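Local atomic coordinates of NADH:ubiquinone oxidoreductase, Na translocating, C subunit (Parabacteroides distasonis, PDB entry 3LWX), a protein that is the C subunit of a sodium-translocating oxidoreductase complex and contains an FMN-binding domain, the family module that probably carries a flavin. Residues A44-E49 / G56-T61. Residues are numbered along the deposited sequence; the frame is centred on the assembly and turned at random. Where two conformers were deposited one is given.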
# COMPACT_ATOMS: atom_id res chain seq x y z
N ALA A 44 8.12 -12.56 -1.74
CA ALA A 44 7.80 -11.39 -2.57
C ALA A 44 7.54 -11.96 -3.95
O ALA A 44 8.44 -12.57 -4.54
CB ALA A 44 8.93 -10.36 -2.59
N PHE A 45 6.31 -11.82 -4.44
CA PHE A 45 5.93 -12.40 -5.72
C PHE A 45 4.84 -11.59 -6.38
O PHE A 45 4.04 -10.94 -5.71
CB PHE A 45 5.45 -13.86 -5.54
CG PHE A 45 4.38 -14.04 -4.49
CD1 PHE A 45 3.03 -13.89 -4.79
CD2 PHE A 45 4.73 -14.34 -3.18
CE1 PHE A 45 2.06 -14.06 -3.83
CE2 PHE A 45 3.76 -14.50 -2.21
CZ PHE A 45 2.43 -14.35 -2.53
N LEU A 46 4.81 -11.65 -7.69
CA LEU A 46 3.74 -11.07 -8.48
C LEU A 46 2.60 -12.08 -8.58
O LEU A 46 2.84 -13.29 -8.68
CB LEU A 46 4.22 -10.74 -9.89
CG LEU A 46 5.30 -9.67 -9.97
CD1 LEU A 46 5.88 -9.61 -11.37
CD2 LEU A 46 4.76 -8.30 -9.57
N VAL A 47 1.37 -11.57 -8.54
CA VAL A 47 0.20 -12.35 -8.87
C VAL A 47 -0.51 -11.73 -10.06
O VAL A 47 -0.37 -10.53 -10.35
CB VAL A 47 -0.80 -12.51 -7.69
CG1 VAL A 47 -0.10 -13.19 -6.52
CG2 VAL A 47 -1.43 -11.17 -7.26
N ASN A 48 -1.23 -12.56 -10.78
CA ASN A 48 -2.10 -12.09 -11.84
C ASN A 48 -3.51 -11.84 -11.26
O ASN A 48 -3.76 -11.99 -10.06
CB ASN A 48 -2.09 -13.04 -13.05
CG ASN A 48 -2.65 -14.41 -12.74
OD1 ASN A 48 -3.39 -14.59 -11.78
ND2 ASN A 48 -2.33 -15.39 -13.59
N GLU A 49 -4.44 -11.44 -12.13
CA GLU A 49 -5.80 -11.12 -11.69
C GLU A 49 -6.58 -12.32 -11.17
O GLU A 49 -7.62 -12.15 -10.56
CB GLU A 49 -6.60 -10.43 -12.81
CG GLU A 49 -6.86 -11.23 -14.08
CD GLU A 49 -5.80 -11.02 -15.16
OE1 GLU A 49 -4.62 -11.39 -14.95
OE2 GLU A 49 -6.16 -10.52 -16.25
N GLY A 56 8.62 -12.95 -12.07
CA GLY A 56 9.09 -11.57 -12.04
C GLY A 56 9.55 -11.17 -10.65
O GLY A 56 9.06 -11.67 -9.64
N ASP A 57 10.51 -10.26 -10.60
CA ASP A 57 11.03 -9.79 -9.31
C ASP A 57 10.05 -8.74 -8.80
O ASP A 57 9.92 -7.64 -9.33
CB ASP A 57 12.45 -9.26 -9.44
CG ASP A 57 13.07 -8.91 -8.09
OD1 ASP A 57 12.37 -8.42 -7.18
OD2 ASP A 57 14.30 -9.10 -7.95
N ALA A 58 9.32 -9.12 -7.75
CA ALA A 58 8.26 -8.26 -7.23
C ALA A 58 8.76 -6.91 -6.75
O ALA A 58 8.14 -5.89 -7.03
CB ALA A 58 7.49 -8.99 -6.13
N PHE A 59 9.88 -6.89 -6.04
CA PHE A 59 10.41 -5.64 -5.53
C PHE A 59 10.90 -4.73 -6.66
O PHE A 59 10.68 -3.52 -6.63
CB PHE A 59 11.54 -5.91 -4.52
CG PHE A 59 12.09 -4.65 -3.92
CD1 PHE A 59 11.52 -4.11 -2.78
CD2 PHE A 59 13.12 -3.97 -4.52
CE1 PHE A 59 11.99 -2.92 -2.25
CE2 PHE A 59 13.61 -2.77 -3.99
CZ PHE A 59 13.05 -2.25 -2.85
N ALA A 60 11.57 -5.31 -7.65
CA ALA A 60 12.15 -4.53 -8.73
C ALA A 60 11.12 -4.01 -9.73
O ALA A 60 11.39 -3.07 -10.46
CB ALA A 60 13.20 -5.35 -9.47
N THR A 61 9.94 -4.62 -9.77
CA THR A 61 9.00 -4.26 -10.81
C THR A 61 8.18 -3.02 -10.45
O THR A 61 7.60 -2.96 -9.37
CB THR A 61 8.10 -5.45 -11.14
OG1 THR A 61 8.90 -6.58 -11.53
CG2 THR A 61 7.17 -5.09 -12.27
O HOH W 1 10.14 -11.39 -6.12
O HOH W 2 6.98 -13.22 -8.93
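Strands 41-48 and 53-54 pair antiparallel at the edge of the sheet, and the loop after 53-54 folds back beside strand 41-48. A58, L46 and G56 make most of the contact. No direct hydrogen bond joins the two segments. A58 points its methyl at the strand backbone. Its CB lies 3.5 Å from F45 N and 3.7 Å from A44 C, so it covers the peptide between A44 and F45. The methyl of A44 approaches the same group, CB to CB 4.1 Å.

L46 contributes the largest share of the buried surface. Its CG is anti to the carbonyl carbon (chi1 -64°), and the branch then reaches the loop. CD1 packs against G56 CA at 3.8 Å, while CD2 approaches A58 CB more loosely, at 4.4 Å. G56 has phi 142°, a backbone conformation favourable to glycine.

Two waters bridge the backbones. One donates to A44 O and accepts from A58 N. The other accepts from L46 N and donates to G56 O at 2.7 Å. They link polar backbone groups of the two segments.

D57 shapes the turn behind this face. In the conformer described, its OD1 accepts from A60 N at 3.2 Å, from above the carboxylate plane, as in an Asx motif. T61 OG1 likewise donates to D57 O at 2.6 Å, from above the carbonyl plane.

Outside the contact, strand 41-48 pairs with strand 71-79 through F45 and V47. L46 bonds to V54 of strand 53-54. F59 turns to helix 4-23, where it touches D13 and R17, and the loop leads on to helix 63-68.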